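Local coordinates for conserved hypothetical protein, putative anti-sigma factor (Parabacteroides distasonis, PDB 4M0N) that probably acts, as part of a longer membrane protein, as a FecR-family anti-sigma factor, through a piece that spans its FecR and FecR C-terminal regions, at residues 84-89 against 98-103; 110-115 against 151-156; 132-137 against 143-148; 172-177 against 205-210; 180-185 against 201-206. The protein carries 1 engineered substitution. All coordinates share one frame; numbering follows the deposited sequence.

Contact 1. Residues 84-89 against 98-103; sequences TRQADV and VKAYQE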
# COMPACT_ATOMS: atom_id res chain seq x y z
N THR A 84 -0.40 -2.35 -12.62
CA THR A 84 0.31 -1.22 -12.10
C THR A 84 1.52 -0.92 -12.99
O THR A 84 1.93 -1.73 -13.83
CB THR A 84 0.80 -1.45 -10.68
OG1 THR A 84 1.90 -2.38 -10.70
CG2 THR A 84 -0.31 -1.95 -9.80
N ARG A 85 2.07 0.26 -12.78
CA ARG A 85 3.21 0.64 -13.58
C ARG A 85 4.32 -0.41 -13.50
O ARG A 85 4.96 -0.70 -14.51
CB ARG A 85 3.73 2.01 -13.16
CG ARG A 85 4.87 2.51 -14.05
CD ARG A 85 5.51 3.79 -13.53
NE ARG A 85 6.14 3.66 -12.20
CZ ARG A 85 7.39 3.24 -11.96
NH1 ARG A 85 8.21 2.90 -12.95
NH2 ARG A 85 7.83 3.17 -10.71
N GLN A 86 4.56 -0.94 -12.30
CA GLN A 86 5.68 -1.82 -12.02
C GLN A 86 5.43 -3.28 -12.40
O GLN A 86 6.38 -4.03 -12.64
CB GLN A 86 6.00 -1.77 -10.54
CG GLN A 86 6.40 -0.38 -10.06
CD GLN A 86 5.27 0.38 -9.37
OE1 GLN A 86 4.08 0.23 -9.72
NE2 GLN A 86 5.65 1.23 -8.42
N ALA A 87 4.16 -3.67 -12.40
CA ALA A 87 3.83 -5.09 -12.41
C ALA A 87 2.40 -5.32 -12.72
O ALA A 87 1.54 -4.52 -12.38
CB ALA A 87 4.09 -5.70 -11.04
N ASP A 88 2.14 -6.46 -13.33
CA ASP A 88 0.79 -6.97 -13.35
C ASP A 88 0.63 -8.00 -12.25
O ASP A 88 1.47 -8.89 -12.09
CB ASP A 88 0.49 -7.69 -14.67
CG ASP A 88 0.25 -6.75 -15.85
OD1 ASP A 88 0.07 -5.54 -15.69
OD2 ASP A 88 0.13 -7.26 -17.00
N VAL A 89 -0.50 -7.95 -11.55
CA VAL A 89 -0.82 -8.97 -10.59
C VAL A 89 -1.99 -9.75 -11.14
O VAL A 89 -3.08 -9.20 -11.35
CB VAL A 89 -1.16 -8.35 -9.23
CG1 VAL A 89 -1.48 -9.44 -8.23
CG2 VAL A 89 -0.04 -7.43 -8.78
N VAL A 98 -2.25 -4.67 -2.93
CA VAL A 98 -1.26 -4.11 -3.84
C VAL A 98 -1.02 -2.69 -3.37
O VAL A 98 -1.93 -1.86 -3.36
CB VAL A 98 -1.77 -4.07 -5.28
CG1 VAL A 98 -0.71 -3.52 -6.17
CG2 VAL A 98 -2.19 -5.46 -5.75
N LYS A 99 0.20 -2.45 -2.94
CA LYS A 99 0.59 -1.11 -2.47
C LYS A 99 1.59 -0.60 -3.47
O LYS A 99 2.75 -1.06 -3.52
CB LYS A 99 1.17 -1.16 -1.08
CG LYS A 99 1.45 0.23 -0.56
CD LYS A 99 1.99 0.19 0.84
CE LYS A 99 2.25 1.61 1.31
NZ LYS A 99 2.54 1.53 2.75
N ALA A 100 1.19 0.39 -4.27
CA ALA A 100 1.98 0.84 -5.43
C ALA A 100 1.77 2.33 -5.67
O ALA A 100 1.38 2.75 -6.73
CB ALA A 100 1.63 0.03 -6.68
N TYR A 101 2.02 3.11 -4.65
CA TYR A 101 1.92 4.56 -4.75
C TYR A 101 3.10 5.04 -5.61
O TYR A 101 4.28 4.71 -5.35
CB TYR A 101 1.99 5.23 -3.37
CG TYR A 101 0.76 5.05 -2.55
CD1 TYR A 101 -0.36 5.86 -2.72
CD2 TYR A 101 0.70 4.06 -1.58
CE1 TYR A 101 -1.50 5.70 -1.95
CE2 TYR A 101 -0.42 3.92 -0.80
CZ TYR A 101 -1.52 4.72 -1.00
OH TYR A 101 -2.61 4.55 -0.20
N GLN A 102 2.77 5.84 -6.60
CA GLN A 102 3.80 6.33 -7.52
C GLN A 102 4.84 7.21 -6.84
O GLN A 102 6.02 7.21 -7.27
CB GLN A 102 3.16 6.99 -8.76
CG GLN A 102 2.46 8.31 -8.52
CD GLN A 102 1.70 8.85 -9.75
OE1 GLN A 102 1.66 8.27 -10.85
NE2 GLN A 102 1.08 9.98 -9.54
N GLU A 103 4.46 7.89 -5.75
CA GLU A 103 5.40 8.67 -4.93
C GLU A 103 6.31 7.92 -3.94
O GLU A 103 7.17 8.54 -3.29
CB GLU A 103 4.64 9.77 -4.16
CG GLU A 103 3.69 9.30 -3.08
CD GLU A 103 2.25 9.16 -3.53
OE1 GLU A 103 2.08 8.91 -4.79
OE2 GLU A 103 1.33 9.33 -2.62
O HOH W 1 2.39 2.42 -9.27
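Thr84 meets strand 94-100 through its methyl: CG2 lies 4.0 Å from Val98 CG1, the two side chains crossing at a slant, and 4.2 Å from the CB of Ala100. Ala100 is approached from a second quarter by Gln86, whose OE1 stands 3.9 Å from the same CB. Farther along, a methyl-to-methyl contact joins Val89 CG2 and Val98 CG2 at 4.2 Å. No direct hydrogen bond crosses the contact; instead one water donates both to Gln86 OE1 and to the backbone O of Ala100, each at 2.8 Å. Val89 on strand 88-91 of the mixed sheet, and the turn before it, thus face strand 94-100 of the antiparallel sheet, consistent with a beta sandwich. Residues 84-87 form the tight turn between strands 80-83 and 88-91, with Arg85 and Gln86 at its corners. The Thr84 hydroxyl steadies this turn: OG1 stands between the backbone N and the carbonyl carbon (chi1 73°) and from there donates to Ala87 O over 2.7 Å, in the carbonyl plane on a lone pair, and the backbone N of Thr84 grips that oxygen too. With an alanine here, both the extra bond to Ala87 O and the methyl would be gone, which would probably leave a gap beside Val98 and a less firmly held turn. In the next shell, Asn137 OD1 is hydrogen-bonded to Gln86 NE2, and Met107 backs Thr84, Gln86 and Ala100.

Contact 2. Residues 110-115 against 151-156; sequences SVRTGK and KVTAWL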
# COMPACT_ATOMS: atom_id res chain seq x y z
N SER A 110 0.93 -8.40 -1.40
CA SER A 110 0.84 -9.25 -0.20
C SER A 110 -0.43 -10.06 -0.28
O SER A 110 -1.52 -9.51 -0.46
CB SER A 110 0.79 -8.39 1.05
OG SER A 110 1.84 -7.42 1.11
N VAL A 111 -0.31 -11.39 -0.18
CA VAL A 111 -1.43 -12.28 -0.43
C VAL A 111 -2.11 -12.66 0.88
O VAL A 111 -1.46 -13.09 1.82
CB VAL A 111 -0.99 -13.58 -1.14
CG1 VAL A 111 -2.18 -14.47 -1.42
CG2 VAL A 111 -0.22 -13.25 -2.41
N ARG A 112 -3.42 -12.45 0.94
CA ARG A 112 -4.20 -12.86 2.09
C ARG A 112 -4.79 -14.26 1.92
O ARG A 112 -4.68 -15.11 2.81
CB ARG A 112 -5.32 -11.87 2.34
CG ARG A 112 -6.14 -12.17 3.58
CD ARG A 112 -5.58 -11.43 4.77
NE ARG A 112 -6.41 -11.52 5.96
CZ ARG A 112 -6.41 -12.55 6.82
NH1 ARG A 112 -5.61 -13.60 6.65
NH2 ARG A 112 -7.22 -12.51 7.87
N THR A 113 -5.42 -14.50 0.78
CA THR A 113 -5.99 -15.79 0.47
C THR A 113 -5.73 -16.11 -0.99
O THR A 113 -5.59 -15.23 -1.81
CB THR A 113 -7.52 -15.84 0.75
OG1 THR A 113 -8.22 -15.02 -0.19
CG2 THR A 113 -7.82 -15.31 2.12
N GLY A 114 -5.65 -17.39 -1.32
CA GLY A 114 -5.52 -17.82 -2.71
C GLY A 114 -4.09 -17.75 -3.22
O GLY A 114 -3.14 -17.65 -2.44
N LYS A 115 -3.96 -17.71 -4.56
CA LYS A 115 -2.68 -17.81 -5.25
C LYS A 115 -2.62 -16.64 -6.22
O LYS A 115 -3.60 -16.34 -6.89
CB LYS A 115 -2.55 -19.14 -6.00
CG LYS A 115 -2.52 -20.32 -5.05
CD LYS A 115 -2.25 -21.62 -5.75
CE LYS A 115 -2.37 -22.77 -4.77
NZ LYS A 115 -1.98 -24.05 -5.39
N LYS A 151 -1.97 -8.13 8.90
CA LYS A 151 -1.39 -6.90 9.42
C LYS A 151 -1.13 -5.90 8.29
O LYS A 151 -1.33 -4.67 8.45
CB LYS A 151 -0.13 -7.21 10.20
CG LYS A 151 -0.40 -8.00 11.48
CD LYS A 151 0.88 -8.21 12.27
CE LYS A 151 0.71 -9.06 13.52
NZ LYS A 151 -0.46 -8.72 14.38
N VAL A 152 -0.70 -6.42 7.14
CA VAL A 152 -0.47 -5.58 5.96
C VAL A 152 -1.72 -4.78 5.63
O VAL A 152 -1.63 -3.60 5.25
CB VAL A 152 -0.03 -6.42 4.73
CG1 VAL A 152 -0.00 -5.59 3.43
CG2 VAL A 152 1.35 -7.01 4.95
N THR A 153 -2.88 -5.43 5.78
CA THR A 153 -4.17 -4.90 5.38
C THR A 153 -4.94 -4.32 6.57
O THR A 153 -6.13 -4.21 6.52
CB THR A 153 -5.04 -5.97 4.67
OG1 THR A 153 -5.29 -7.11 5.51
CG2 THR A 153 -4.32 -6.42 3.40
N ALA A 154 -4.22 -3.96 7.63
CA ALA A 154 -4.85 -3.37 8.81
C ALA A 154 -5.45 -2.02 8.46
O ALA A 154 -6.39 -1.55 9.11
CB ALA A 154 -3.83 -3.19 9.91
N TRP A 155 -4.87 -1.39 7.45
CA TRP A 155 -5.39 -0.12 6.96
C TRP A 155 -6.89 -0.16 6.67
O TRP A 155 -7.57 0.83 6.85
CB TRP A 155 -4.58 0.39 5.77
CG TRP A 155 -4.75 -0.34 4.45
CD1 TRP A 155 -3.93 -1.30 3.95
CD2 TRP A 155 -5.79 -0.15 3.48
NE1 TRP A 155 -4.40 -1.74 2.73
CE2 TRP A 155 -5.55 -1.04 2.42
CE3 TRP A 155 -6.91 0.69 3.41
CZ2 TRP A 155 -6.35 -1.08 1.28
CZ3 TRP A 155 -7.72 0.62 2.29
CH2 TRP A 155 -7.44 -0.26 1.25
N LEU A 156 -7.41 -1.31 6.25
CA LEU A 156 -8.83 -1.48 6.00
C LEU A 156 -9.67 -1.06 7.21
O LEU A 156 -10.74 -0.49 7.02
CB LEU A 156 -9.14 -2.95 5.67
CG LEU A 156 -8.42 -3.52 4.44
CD1 LEU A 156 -8.59 -5.04 4.33
CD2 LEU A 156 -8.93 -2.86 3.20
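The short helix 149-152 covers the end of strand 106-111, and the join is made by Val152 resting on Ser110. The nearest pair is Ser110 OG with Val152 CG1 at 3.5 Å, while CG2 of Val152 stays 3.9 Å from that same oxygen, so the hydroxyl spans both methyls. Behind it, the CB of Ser110 is 3.8 Å from Val152 CG1. The serine torsion (chi1 -51°) sets OG beside its own backbone N, and from there it also hydrogen-bonds NE2 of Gln132 on the adjacent strand. This polar pair is therefore roofed by the valine, which touches Gln132 and Glu147 as well. A glycine in place of Val152 would take away both methyls and is likely to leave the Ser110-Gln132 pair less well covered on the helix side. Two residues on from Ser110, Arg112 and Thr113 both face Ser95 of strand 94-100 in the antiparallel sheet, a classic beta bulge. The aliphatic part of Arg112 reaches back across the contact, its CD 4.4 Å from Thr153 OG1, a loose approach. That hydroxyl is bonded to the O of Ala149, a turn back in the helix, and Thr153 is where helical backbone angles cease. Ala154 N bonds to Lys151 O (3.1 Å), and a 3-10 segment follows, in which Trp155 NE1 hydrogen-bonds Asn97 OD1 and the indole ring meets His30 edge-to-face.

Contact 3. Residues 132-137 against 143-148; sequences QIIVNN and LKKNED. With EDO (1,2-ethanediol), chain C.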
# COMPACT_ATOMS: atom_id res chain seq x y z
N GLN A 132 4.86 -12.17 0.29
CA GLN A 132 4.86 -10.83 -0.20
C GLN A 132 6.02 -10.65 -1.15
O GLN A 132 7.05 -11.28 -0.98
CB GLN A 132 5.06 -9.91 1.02
CG GLN A 132 5.27 -8.46 0.82
CD GLN A 132 5.42 -7.76 2.15
OE1 GLN A 132 6.47 -7.85 2.84
NE2 GLN A 132 4.39 -7.07 2.52
N ILE A 133 5.85 -9.76 -2.12
CA ILE A 133 6.94 -9.27 -2.95
C ILE A 133 7.05 -7.77 -2.72
O ILE A 133 6.04 -7.06 -2.67
CB ILE A 133 6.69 -9.55 -4.43
CG1 ILE A 133 6.87 -11.05 -4.70
CG2 ILE A 133 7.58 -8.70 -5.33
CD1 ILE A 133 6.25 -11.44 -6.01
N ILE A 134 8.29 -7.32 -2.51
CA ILE A 134 8.58 -5.91 -2.36
C ILE A 134 9.46 -5.56 -3.54
O ILE A 134 10.52 -6.18 -3.74
CB ILE A 134 9.28 -5.59 -1.02
CG1 ILE A 134 8.42 -6.09 0.17
CG2 ILE A 134 9.57 -4.08 -0.94
CD1 ILE A 134 9.00 -5.80 1.55
N VAL A 135 9.05 -4.55 -4.30
CA VAL A 135 9.86 -3.99 -5.38
C VAL A 135 10.38 -2.63 -4.94
O VAL A 135 9.62 -1.78 -4.48
CB VAL A 135 9.05 -3.83 -6.68
CG1 VAL A 135 9.82 -3.07 -7.76
CG2 VAL A 135 8.63 -5.18 -7.19
N ASN A 136 11.66 -2.42 -5.11
CA ASN A 136 12.22 -1.12 -4.79
C ASN A 136 12.28 -0.30 -6.10
O ASN A 136 12.98 -0.63 -7.05
CB ASN A 136 13.57 -1.33 -4.10
CG ASN A 136 14.13 -0.06 -3.52
OD1 ASN A 136 14.19 0.96 -4.17
ND2 ASN A 136 14.56 -0.13 -2.28
N ASN A 137 11.50 0.77 -6.14
CA ASN A 137 11.39 1.61 -7.34
C ASN A 137 12.65 2.41 -7.60
O ASN A 137 12.85 2.95 -8.70
CB ASN A 137 10.25 2.62 -7.16
CG ASN A 137 8.91 1.98 -7.08
OD1 ASN A 137 8.59 1.06 -7.84
ND2 ASN A 137 8.08 2.49 -6.15
N LEU A 143 12.34 -8.32 -3.63
CA LEU A 143 12.43 -9.23 -2.47
C LEU A 143 11.15 -9.99 -2.29
O LEU A 143 10.08 -9.39 -2.13
CB LEU A 143 12.70 -8.41 -1.19
CG LEU A 143 12.71 -9.19 0.12
CD1 LEU A 143 13.76 -10.27 0.04
CD2 LEU A 143 12.92 -8.25 1.33
N LYS A 144 11.24 -11.32 -2.30
CA LYS A 144 10.13 -12.14 -1.89
C LYS A 144 10.39 -12.63 -0.48
O LYS A 144 11.47 -13.07 -0.16
CB LYS A 144 9.99 -13.35 -2.82
CG LYS A 144 8.81 -14.27 -2.52
CD LYS A 144 9.24 -15.54 -1.85
CE LYS A 144 8.08 -16.33 -1.28
NZ LYS A 144 8.65 -17.42 -0.44
N LYS A 145 9.35 -12.55 0.36
CA LYS A 145 9.48 -12.85 1.76
C LYS A 145 8.13 -13.21 2.37
O LYS A 145 7.11 -13.11 1.72
CB LYS A 145 10.06 -11.66 2.52
CG LYS A 145 9.19 -10.41 2.50
CD LYS A 145 9.77 -9.29 3.35
CE LYS A 145 9.93 -9.63 4.83
NZ LYS A 145 10.15 -8.35 5.56
N ASN A 146 8.15 -13.60 3.65
CA ASN A 146 6.92 -13.82 4.38
C ASN A 146 6.49 -12.56 5.07
O ASN A 146 7.33 -11.79 5.57
CB ASN A 146 7.09 -14.94 5.43
CG ASN A 146 7.38 -16.28 4.81
OD1 ASN A 146 6.81 -16.66 3.79
ND2 ASN A 146 8.23 -17.06 5.48
N GLU A 147 5.20 -12.34 5.13
CA GLU A 147 4.67 -11.22 5.91
C GLU A 147 3.23 -11.55 6.21
O GLU A 147 2.53 -12.16 5.39
CB GLU A 147 4.78 -9.89 5.13
CG GLU A 147 4.29 -8.67 5.90
CD GLU A 147 5.03 -8.47 7.20
OE1 GLU A 147 6.07 -7.79 7.20
OE2 GLU A 147 4.56 -8.98 8.24
N ASP A 148 2.78 -11.12 7.37
CA ASP A 148 1.40 -11.31 7.82
C ASP A 148 0.46 -10.39 7.08
O ASP A 148 0.41 -9.18 7.34
CB ASP A 148 1.36 -11.06 9.33
CG ASP A 148 0.02 -11.33 9.95
OD1 ASP A 148 -1.00 -11.26 9.26
OD2 ASP A 148 -0.03 -11.65 11.16
C1 EDO C . 14.04 -4.44 -1.92
O1 EDO C . 14.97 -3.36 -1.71
C2 EDO C . 12.94 -4.39 -0.86
O2 EDO C . 13.51 -4.34 0.45
O HOH W 2 7.40 -6.82 5.04
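Gln132 runs side by side with Lys145 and with Glu147. Its extended chain, CG anti to the backbone N (chi1 173°), lays the amide along these neighbours: OE1 lies 3.6 Å from Lys145 CD and 3.5 Å from Glu147 CB, while NE2 is hydrogen-bonded to Ser110 OG. Lys145 has CG between N and the carbonyl carbon (chi1 63°), bends at chi3, and lays CD 4.0 Å from Ile134 CD1. One water gathers the polar ends, donating to Gln132 OE1 and Glu147 OE1 and accepting from Lys145 NZ. Glu147 bends at chi2, its carboxylate plane turned 67° from the amide; OE2 accepts from Asp148 N and is also bonded to Tyr161 OH. At the other end, an ethanediol, probably from the crystallisation liquor, lies 3.4 Å from Ile134 CG2 through its C2. Four backbone bonds hold the register, those between Ile134 and Leu143 both 2.8 Å (N to O), around the non-hydrogen-bonded pair Ile133-Lys144. This is an antiparallel beta hairpin whose second strand is the outermost of its sheet.

Contact 4. Residues 172-177 against 205-210; sequences HDLERM and AVLNAI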
# COMPACT_ATOMS: atom_id res chain seq x y z
N HIS A 172 5.14 8.86 4.42
CA HIS A 172 4.16 8.92 3.33
C HIS A 172 2.82 8.28 3.74
O HIS A 172 1.77 8.85 3.48
CB HIS A 172 4.72 8.23 2.11
CG HIS A 172 5.69 9.07 1.35
ND1 HIS A 172 5.88 8.93 -0.01
CD2 HIS A 172 6.50 10.08 1.74
CE1 HIS A 172 6.78 9.82 -0.42
NE2 HIS A 172 7.17 10.53 0.63
N ASP A 173 2.87 7.15 4.43
CA ASP A 173 1.64 6.52 4.94
C ASP A 173 0.89 7.45 5.87
O ASP A 173 -0.36 7.56 5.81
CB ASP A 173 1.92 5.24 5.72
CG ASP A 173 2.38 4.10 4.85
OD1 ASP A 173 2.26 4.18 3.62
OD2 ASP A 173 2.85 3.10 5.43
N LEU A 174 1.62 8.12 6.76
CA LEU A 174 0.98 9.04 7.69
C LEU A 174 0.36 10.23 6.99
O LEU A 174 -0.81 10.60 7.26
CB LEU A 174 1.96 9.51 8.77
CG LEU A 174 2.59 8.44 9.67
CD1 LEU A 174 3.48 9.12 10.71
CD2 LEU A 174 1.58 7.54 10.35
N GLU A 175 1.10 10.83 6.06
CA GLU A 175 0.55 11.95 5.31
C GLU A 175 -0.74 11.59 4.60
O GLU A 175 -1.73 12.34 4.62
CB GLU A 175 1.54 12.45 4.25
CG GLU A 175 2.79 13.09 4.79
CD GLU A 175 3.63 13.66 3.66
OE1 GLU A 175 4.16 12.85 2.86
OE2 GLU A 175 3.74 14.89 3.59
N ARG A 176 -0.76 10.41 3.99
CA ARG A 176 -1.94 9.97 3.28
C ARG A 176 -3.13 9.60 4.19
O ARG A 176 -4.28 9.91 3.88
CB ARG A 176 -1.58 8.77 2.41
CG ARG A 176 -0.73 9.18 1.24
CD ARG A 176 -0.58 8.02 0.25
NE ARG A 176 0.24 6.96 0.80
CZ ARG A 176 1.51 6.70 0.47
NH1 ARG A 176 2.14 7.42 -0.42
NH2 ARG A 176 2.16 5.71 1.08
N MET A 177 -2.83 8.94 5.30
CA MET A 177 -3.87 8.54 6.25
C MET A 177 -4.53 9.72 6.91
O MET A 177 -5.75 9.74 7.02
CB MET A 177 -3.30 7.66 7.37
CG MET A 177 -4.33 7.32 8.45
SD MET A 177 -3.81 5.92 9.48
CE MET A 177 -4.00 4.48 8.41
N ALA A 205 -0.37 10.54 18.56
CA ALA A 205 -0.01 9.29 19.26
C ALA A 205 0.98 8.44 18.48
O ALA A 205 1.90 7.82 19.05
CB ALA A 205 -1.28 8.48 19.51
N VAL A 206 0.78 8.37 17.17
CA VAL A 206 1.69 7.62 16.35
C VAL A 206 3.05 8.27 16.35
O VAL A 206 4.05 7.58 16.50
CB VAL A 206 1.18 7.43 14.91
CG1 VAL A 206 2.25 6.71 14.11
CG2 VAL A 206 -0.14 6.66 14.89
N LEU A 207 3.10 9.60 16.22
CA LEU A 207 4.37 10.31 16.26
C LEU A 207 5.07 10.19 17.63
O LEU A 207 6.27 10.01 17.68
CB LEU A 207 4.20 11.77 15.86
CG LEU A 207 3.73 11.96 14.40
CD1 LEU A 207 3.40 13.43 14.17
CD2 LEU A 207 4.80 11.48 13.44
N ASN A 208 4.30 10.22 18.72
CA ASN A 208 4.88 9.97 20.06
C ASN A 208 5.51 8.58 20.17
O ASN A 208 6.59 8.41 20.74
CB ASN A 208 3.81 10.15 21.16
CG ASN A 208 3.26 11.56 21.24
OD1 ASN A 208 3.90 12.52 20.81
ND2 ASN A 208 2.08 11.69 21.82
N ALA A 209 4.84 7.59 19.62
CA ALA A 209 5.35 6.23 19.64
C ALA A 209 6.65 6.12 18.86
O ALA A 209 7.57 5.41 19.27
CB ALA A 209 4.32 5.27 19.09
N ILE A 210 6.72 6.81 17.73
CA ILE A 210 7.95 6.89 16.96
C ILE A 210 9.03 7.60 17.75
O ILE A 210 10.16 7.14 17.75
CB ILE A 210 7.71 7.61 15.61
CG1 ILE A 210 6.91 6.69 14.70
CG2 ILE A 210 9.01 7.94 14.92
CD1 ILE A 210 6.25 7.40 13.55
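Leu174 points at helix 203-214 and fans its two methyls over three side chains there. CD2 lies 3.9 Å from Val206 CG1, whereas CD1 touches Leu207 CD2 at 3.8 Å and, less closely, Ile210 CD1 at 4.3 Å. The torsion with CG beside the backbone N (chi1 -60°) carries the fork outward between these neighbours, and it slides past Leu207 in the opposite sense. The helix segments are nearly antiparallel, 166° between their directions, but their axes come no closer than 12.3 Å; the gap is bridged by Leu174 meeting Val206, Leu207 and Ile210. This pair of helices belongs to the FecR C-terminal region, and Leu160 of strand 159-166 packs against both Leu174 and Val206. The other flank of helix 167-178 is polar: Arg176 NH2 makes a salt bridge with Asp173 OD1 at 3.0 Å, the oxygen standing 17° out of the guanidinium plane. NH1 makes salt bridges with Glu103 and Asp104, and Tyr101 makes a cation-pi contact with Arg176.

Contact 5. Residues 180-185 against 201-206; sequences QEIVLD and KSLEAV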
# COMPACT_ATOMS: atom_id res chain seq x y z
N GLN A 180 -2.22 15.20 6.20
CA GLN A 180 -1.38 16.14 6.89
C GLN A 180 0.02 16.11 6.30
O GLN A 180 0.65 15.05 6.29
CB GLN A 180 -1.34 15.78 8.37
CG GLN A 180 -0.33 16.56 9.20
CD GLN A 180 -0.56 18.07 9.12
OE1 GLN A 180 -1.60 18.57 9.55
NE2 GLN A 180 0.41 18.80 8.57
N GLU A 181 0.51 17.26 5.83
CA GLU A 181 1.86 17.32 5.28
C GLU A 181 2.88 17.10 6.39
O GLU A 181 2.82 17.73 7.45
CB GLU A 181 2.11 18.66 4.59
CG GLU A 181 3.32 18.64 3.65
CD GLU A 181 3.92 20.02 3.41
OE1 GLU A 181 3.22 21.04 3.58
OE2 GLU A 181 5.12 20.09 3.04
N ILE A 182 3.80 16.18 6.14
CA ILE A 182 4.85 15.89 7.09
C ILE A 182 6.15 15.86 6.31
O ILE A 182 6.26 15.13 5.35
CB ILE A 182 4.67 14.53 7.77
CG1 ILE A 182 3.35 14.46 8.53
CG2 ILE A 182 5.85 14.24 8.69
CD1 ILE A 182 3.03 13.05 9.00
N VAL A 183 7.11 16.66 6.76
CA VAL A 183 8.42 16.76 6.13
C VAL A 183 9.51 16.39 7.13
O VAL A 183 9.34 16.57 8.34
CB VAL A 183 8.65 18.19 5.58
CG1 VAL A 183 7.47 18.62 4.71
CG2 VAL A 183 8.85 19.20 6.71
N LEU A 184 10.62 15.87 6.61
CA LEU A 184 11.81 15.55 7.40
C LEU A 184 12.76 16.73 7.36
O LEU A 184 13.03 17.26 6.28
CB LEU A 184 12.51 14.31 6.82
CG LEU A 184 11.76 12.99 6.94
CD1 LEU A 184 12.36 11.91 6.06
CD2 LEU A 184 11.75 12.54 8.40
N ASP A 185 13.25 17.15 8.53
CA ASP A 185 14.32 18.14 8.64
C ASP A 185 15.44 17.74 7.66
O ASP A 185 16.01 16.66 7.79
CB ASP A 185 14.84 18.20 10.09
CG ASP A 185 15.90 19.26 10.31
OD1 ASP A 185 16.45 19.80 9.34
OD2 ASP A 185 16.21 19.55 11.49
N LYS A 201 -5.13 5.09 15.78
CA LYS A 201 -4.54 6.07 16.69
C LYS A 201 -4.55 7.46 16.07
O LYS A 201 -4.70 7.61 14.83
CB LYS A 201 -3.12 5.67 17.06
CG LYS A 201 -3.03 4.38 17.87
CD LYS A 201 -3.05 4.64 19.37
CE LYS A 201 -2.51 3.46 20.17
NZ LYS A 201 -1.10 3.14 19.81
N SER A 202 -4.43 8.48 16.92
CA SER A 202 -4.28 9.84 16.45
C SER A 202 -2.90 9.93 15.81
O SER A 202 -2.01 9.17 16.15
CB SER A 202 -4.39 10.85 17.60
OG SER A 202 -3.38 10.59 18.55
N LEU A 203 -2.72 10.87 14.89
CA LEU A 203 -1.39 11.16 14.34
C LEU A 203 -0.41 11.49 15.47
O LEU A 203 0.73 11.01 15.49
CB LEU A 203 -1.47 12.32 13.36
CG LEU A 203 -0.17 12.77 12.68
CD1 LEU A 203 0.58 11.58 12.12
CD2 LEU A 203 -0.47 13.82 11.61
N GLU A 204 -0.87 12.30 16.42
CA GLU A 204 -0.04 12.72 17.56
C GLU A 204 0.51 11.49 18.29
O GLU A 204 1.71 11.39 18.56
CB GLU A 204 -0.85 13.61 18.51
CG GLU A 204 -0.02 14.42 19.50
CD GLU A 204 -0.89 15.29 20.41
OE1 GLU A 204 -2.10 15.44 20.12
OE2 GLU A 204 -0.37 15.83 21.41
N ALA A 205 -0.37 10.54 18.56
CA ALA A 205 -0.01 9.29 19.26
C ALA A 205 0.98 8.44 18.48
O ALA A 205 1.90 7.82 19.05
CB ALA A 205 -1.28 8.48 19.51
N VAL A 206 0.78 8.37 17.17
CA VAL A 206 1.69 7.62 16.35
C VAL A 206 3.05 8.27 16.35
O VAL A 206 4.05 7.58 16.50
CB VAL A 206 1.18 7.43 14.91
CG1 VAL A 206 2.25 6.71 14.11
CG2 VAL A 206 -0.14 6.66 14.89
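Gln180 and Leu203 cross at about a right angle, the aliphatic stem of the glutamine lying against one methyl of the leucine. Leu203 CD2 is 3.7 Å from the CG of Gln180 and 3.9 Å from its CB, so it is the methylene part and not the amide that makes the contact. The amide is folded away by a bend at chi2 (58°), which brings Gln180 NE2 round to Glu181 O, in the next residue, at 2.9 Å. That bond is nearly straight at the hydrogen (172°) and lies in the plane of the amide, though the donor is tilted from the plane of the carbonyl it meets; it holds the amide turned back on the backbone, away from Leu203. The second methyl of Leu203 serves the strand: Leu203 CD1 is 4.2 Å from the CD1 of Ile182, with the leucine CG anti to its backbone N (chi1 -180°). Leu203 thus sits astride the approach to strand 182-184, one branch on each of two residues. It is the first helical residue, just after the N-cap Ser202, whose OG accepts from Ala205 N at 3.0 Å. Around this, Ile182 packs on Ile171 and Leu174 of helix 167-178 and Leu203 on Tyr178 at the end of that helix, while strand 182-184 runs parallel to 224-228 as an outer strand of the three-stranded sheet.

Overall arrangement
From the N terminus, contact 1 closes first, a short loop of eight residues that joins the two sheets of the FecR part. Contact 2 opens next and closes a long loop with the helix after strand 142-146; contact 3, the hairpin, lies wholly within that loop, and the two touch at Ser110 and Gln132. Contact 1 meets contact 3 where Gln86 binds Asn137. The C-terminal region follows in series: contact 5 opens inside the loop of contact 4, and both end on helix 203-214, sharing Ala205 and Val206. Salt bridges from Lys99 to Asp173 and from Glu103 to Arg176 tie contact 1 to contact 4, and so the sheets to the helices.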